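Putative uncharacterized protein (Chaetomium thermophilum, PDB 5T8V) probably helps load cohesin onto chromatin, with this chain being the C-terminal HEAT-repeat part of the loader Scc2. Local coordinates at residues A[64-69]-A[73-78]; A[145-150]-A[212-217]. All coordinates share one frame; numbering follows the deposited sequence.

Contact 1: residues A[64-69]-A[73-78]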
# COMPACT_ATOMS: atom_id res chain seq x y z
N SER A 64 -33.43 12.48 -56.55
CA SER A 64 -33.94 11.14 -56.29
C SER A 64 -33.98 10.30 -57.56
O SER A 64 -33.47 9.18 -57.60
CB SER A 64 -35.34 11.23 -55.66
OG SER A 64 -35.83 9.95 -55.33
N ALA A 65 -34.58 10.85 -58.63
CA ALA A 65 -34.66 10.12 -59.88
C ALA A 65 -33.27 9.76 -60.41
O ALA A 65 -33.05 8.63 -60.88
CB ALA A 65 -35.43 10.94 -60.91
N LEU A 66 -32.33 10.70 -60.33
CA LEU A 66 -30.97 10.43 -60.77
C LEU A 66 -30.36 9.26 -59.99
O LEU A 66 -29.73 8.37 -60.58
CB LEU A 66 -30.11 11.69 -60.60
CG LEU A 66 -30.39 12.83 -61.58
CD1 LEU A 66 -29.77 14.12 -61.07
CD2 LEU A 66 -29.86 12.50 -62.96
N LYS A 67 -30.54 9.26 -58.67
CA LYS A 67 -30.04 8.14 -57.87
C LYS A 67 -30.66 6.83 -58.32
O LYS A 67 -29.98 5.80 -58.39
CB LYS A 67 -30.31 8.40 -56.39
CG LYS A 67 -30.11 7.18 -55.50
CD LYS A 67 -29.92 7.59 -54.04
CE LYS A 67 -30.33 6.48 -53.08
NZ LYS A 67 -31.81 6.39 -52.92
N LYS A 68 -31.96 6.84 -58.63
CA LYS A 68 -32.60 5.64 -59.16
C LYS A 68 -31.90 5.17 -60.43
O LYS A 68 -31.57 3.98 -60.57
CB LYS A 68 -34.08 5.89 -59.43
CG LYS A 68 -34.99 5.60 -58.25
CD LYS A 68 -36.46 5.74 -58.65
CE LYS A 68 -37.39 5.51 -57.47
NZ LYS A 68 -38.82 5.64 -57.86
N THR A 69 -31.65 6.08 -61.37
CA THR A 69 -31.02 5.68 -62.63
C THR A 69 -29.61 5.15 -62.40
O THR A 69 -29.17 4.22 -63.08
CB THR A 69 -30.98 6.85 -63.61
OG1 THR A 69 -30.30 7.96 -63.02
CG2 THR A 69 -32.39 7.27 -64.01
N ASN A 73 -28.13 1.15 -63.03
CA ASN A 73 -27.17 1.06 -64.13
C ASN A 73 -27.80 1.42 -65.47
O ASN A 73 -27.45 0.86 -66.51
CB ASN A 73 -26.56 -0.34 -64.20
CG ASN A 73 -25.29 -0.38 -65.02
OD1 ASN A 73 -24.54 0.60 -65.08
ND2 ASN A 73 -25.03 -1.51 -65.67
N CYS A 74 -28.75 2.37 -65.46
CA CYS A 74 -29.31 2.91 -66.69
C CYS A 74 -29.07 4.41 -66.83
O CYS A 74 -29.58 5.02 -67.77
CB CYS A 74 -30.82 2.62 -66.77
SG CYS A 74 -31.80 3.33 -65.43
N PHE A 75 -28.30 5.01 -65.91
CA PHE A 75 -27.95 6.42 -66.03
C PHE A 75 -27.18 6.71 -67.32
O PHE A 75 -27.19 7.85 -67.79
CB PHE A 75 -27.13 6.84 -64.81
CG PHE A 75 -26.73 8.29 -64.81
CD1 PHE A 75 -27.70 9.29 -64.82
CD2 PHE A 75 -25.40 8.65 -64.76
CE1 PHE A 75 -27.33 10.62 -64.81
CE2 PHE A 75 -25.03 9.98 -64.75
CZ PHE A 75 -25.99 10.97 -64.77
N MET A 76 -26.53 5.70 -67.89
CA MET A 76 -25.78 5.89 -69.13
C MET A 76 -26.70 6.23 -70.30
O MET A 76 -26.26 6.86 -71.27
CB MET A 76 -24.98 4.63 -69.44
CG MET A 76 -25.84 3.39 -69.66
SD MET A 76 -24.91 1.85 -69.51
CE MET A 76 -24.55 1.84 -67.75
N THR A 77 -27.97 5.81 -70.23
CA THR A 77 -28.89 6.02 -71.35
C THR A 77 -29.48 7.42 -71.37
O THR A 77 -29.99 7.84 -72.42
CB THR A 77 -30.01 4.98 -71.29
OG1 THR A 77 -29.46 3.68 -71.04
CG2 THR A 77 -30.79 4.95 -72.60
N VAL A 78 -29.44 8.14 -70.26
CA VAL A 78 -29.96 9.50 -70.19
C VAL A 78 -29.32 10.33 -71.30
O VAL A 78 -28.09 10.34 -71.42
CB VAL A 78 -29.71 10.14 -68.81
CG1 VAL A 78 -30.04 11.63 -68.83
CG2 VAL A 78 -30.54 9.43 -67.75
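The phenyl ring of F75 is approached obliquely along its CD1-CE1 side by two residues one helical turn apart: L66 sets CD2 3.7 Å from F75 CE1, and T69 OG1 lies 3.4 Å from F75 CD1. The ring reaches both because CG is anti to the F75 backbone N (chi1 -179°), which carries it back beside helix 56-71; helix 81-96 adds L83 to its surroundings. T69 turns its hydroxyl between its own backbone N and carbonyl carbon (chi1 57°), where OG1 is a donor to L66 O, tilted out of that carbonyl plane; the very short modelled length of this bond is doubtful at 2.80 Å. An alanine here removes the T69 hydroxyl and with it the bond to L66 O, and would probably leave a gap beside F75 CD1 in which the ring could shift. The main polar grip is on T69 O. C74 N donates to T69 O at 3.0 Å, lying in the carbonyl plane with a C=O...N angle of 160°, while F75 N adds a weak second bond to T69 O at 3.1 Å. C74 SG stands 4.0 Å from T69 CB, covering the same turn. Beyond it, R141 NH1 bonds to both F75 O and V78 O, fixing the outgoing chain. The positive phi of N73 makes it the C-prime residue, and N73 N bonds to the carbonyl of the residue after T69; together with the C74 N to T69 O bond, this defines a Schellman motif closing helix 56-71, with L66 and F75 as an apolar pair beside the helix end.

Contact 2: residues A[145-150]-A[212-217]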
# COMPACT_ATOMS: atom_id res chain seq x y z
N GLN A 145 -18.05 16.69 -70.72
CA GLN A 145 -18.94 17.81 -70.43
C GLN A 145 -19.73 17.62 -69.14
O GLN A 145 -20.43 18.54 -68.72
CB GLN A 145 -19.91 18.03 -71.59
CG GLN A 145 -19.24 18.23 -72.94
CD GLN A 145 -19.17 16.95 -73.75
OE1 GLN A 145 -19.01 15.86 -73.20
NE2 GLN A 145 -19.29 17.08 -75.07
N LEU A 146 -19.64 16.45 -68.51
CA LEU A 146 -20.36 16.17 -67.27
C LEU A 146 -19.49 16.35 -66.03
O LEU A 146 -19.99 16.19 -64.91
CB LEU A 146 -20.91 14.74 -67.30
CG LEU A 146 -21.84 14.40 -68.47
CD1 LEU A 146 -22.32 12.97 -68.37
CD2 LEU A 146 -23.02 15.36 -68.53
N TYR A 147 -18.22 16.70 -66.20
CA TYR A 147 -17.31 16.93 -65.09
C TYR A 147 -16.74 18.34 -65.21
O TYR A 147 -16.28 18.73 -66.29
CB TYR A 147 -16.18 15.90 -65.08
CG TYR A 147 -16.65 14.47 -64.95
CD1 TYR A 147 -17.08 13.77 -66.07
CD2 TYR A 147 -16.66 13.83 -63.72
CE1 TYR A 147 -17.52 12.46 -65.96
CE2 TYR A 147 -17.09 12.52 -63.61
CZ TYR A 147 -17.52 11.84 -64.73
OH TYR A 147 -17.95 10.54 -64.61
N SER A 148 -16.78 19.09 -64.11
CA SER A 148 -16.22 20.44 -64.08
C SER A 148 -15.60 20.68 -62.71
O SER A 148 -16.28 20.55 -61.69
CB SER A 148 -17.29 21.50 -64.37
OG SER A 148 -18.11 21.72 -63.24
N GLU A 149 -14.31 21.03 -62.70
CA GLU A 149 -13.66 21.40 -61.45
C GLU A 149 -14.35 22.59 -60.79
O GLU A 149 -14.42 22.67 -59.56
CB GLU A 149 -12.18 21.71 -61.71
CG GLU A 149 -11.22 21.19 -60.65
CD GLU A 149 -11.29 21.97 -59.35
OE1 GLU A 149 -11.73 23.14 -59.38
OE2 GLU A 149 -10.91 21.41 -58.30
N ASN A 150 -14.88 23.50 -61.61
CA ASN A 150 -15.49 24.71 -61.07
C ASN A 150 -16.75 24.39 -60.27
O ASN A 150 -17.03 25.04 -59.26
CB ASN A 150 -15.82 25.68 -62.20
CG ASN A 150 -16.36 27.00 -61.69
OD1 ASN A 150 -15.64 27.79 -61.09
ND2 ASN A 150 -17.64 27.24 -61.94
N ALA A 212 -14.96 9.92 -53.34
CA ALA A 212 -14.68 8.50 -53.50
C ALA A 212 -14.83 8.01 -54.93
O ALA A 212 -14.30 6.94 -55.26
CB ALA A 212 -15.60 7.66 -52.61
N LYS A 213 -15.53 8.76 -55.78
CA LYS A 213 -15.84 8.30 -57.13
C LYS A 213 -15.18 9.12 -58.22
O LYS A 213 -15.10 8.64 -59.36
CB LYS A 213 -17.36 8.30 -57.34
CG LYS A 213 -18.11 7.46 -56.32
CD LYS A 213 -19.57 7.30 -56.67
CE LYS A 213 -20.31 6.53 -55.59
NZ LYS A 213 -21.75 6.34 -55.91
N VAL A 214 -14.71 10.33 -57.92
CA VAL A 214 -13.96 11.13 -58.87
C VAL A 214 -12.68 11.61 -58.19
O VAL A 214 -12.71 12.04 -57.03
CB VAL A 214 -14.78 12.33 -59.40
CG1 VAL A 214 -16.14 11.87 -59.89
CG2 VAL A 214 -14.93 13.41 -58.33
N ASP A 215 -11.56 11.51 -58.90
CA ASP A 215 -10.30 12.01 -58.37
C ASP A 215 -10.36 13.52 -58.23
O ASP A 215 -10.81 14.22 -59.14
CB ASP A 215 -9.14 11.59 -59.27
CG ASP A 215 -8.82 10.11 -59.16
OD1 ASP A 215 -9.75 9.31 -58.95
OD2 ASP A 215 -7.63 9.75 -59.28
N THR A 216 -9.91 14.02 -57.08
CA THR A 216 -10.03 15.43 -56.74
C THR A 216 -8.70 15.94 -56.22
O THR A 216 -7.85 15.18 -55.75
CB THR A 216 -11.13 15.65 -55.69
OG1 THR A 216 -11.20 17.04 -55.34
CG2 THR A 216 -10.86 14.83 -54.44
N SER A 217 -8.52 17.26 -56.31
CA SER A 217 -7.28 17.88 -55.88
C SER A 217 -7.08 17.72 -54.38
O SER A 217 -8.04 17.56 -53.62
CB SER A 217 -7.27 19.36 -56.25
OG SER A 217 -7.49 19.54 -57.63
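Y147 and V214 face each other across two backbone segments that run in the same direction; the CA atoms nearest each other are Y147 with V214 (9.1 Å) and E149 with T216 (8.4 Å), too far for main-chain bonding. Side chains alone bridge the gap, at two points. At the first, V214 CG1 comes within 3.9 Å of Y147 CE2, meeting the phenol ring at its edge and in its plane, so the contact is apolar packing against a rim carbon and no stack onto a face. Both CB atoms point across the gap, and V214 CG1 lies anti to its own carbonyl carbon (chi1 -50°), the branch that reaches the ring. The phenol oxygen is engaged outside the pair: Y147 OH is hydrogen-bonded to R141 O, which pins the far end of the ring and with it the edge offered to V214. At the second point, E149, bent at chi2 (-72°), brings OE2 to 4.0 Å from S217 OG, a polar approach too long to count as a hydrogen bond. E149 also touches V220 of helix 218-232, at whose N-cap position S217 sits without a side-chain capping bond. E149 OE1 lies close to E153 OE1, a like-charge neighbour that may raise the affinity of the pair for a proton, whereas the nearby N terminus of helix 218-232 would tend to favour negative charge. With 101 Å² buried and no hydrogen bond or salt bridge across it, the chemistry implies a light surface contact between the start of helix 149-172 with its lead-in and the link from helix 190-213 to helix 218-232.

In the fold
From the N terminus, contact 1 closes first: 64-69 and 73-78 are separated by three residues, the last of helix 56-71 and the start of the turn that leads towards helix 81-96. Contact 2 opens further on and spans 61 residues, mostly helical, joining the entry to helix 149-172 with the link from helix 190-213 to helix 218-232. The two are in series, neither nested nor crossed. The centres of contact 1 and contact 2 are about 18 Å apart, and the two do not touch. R141 relates them, its side chain serving 73-78 and its carbonyl serving Y147, while L83 of helix 81-96 packs on F75, V78 and L146. Both lie in the N-terminal helical region of this elongated chain.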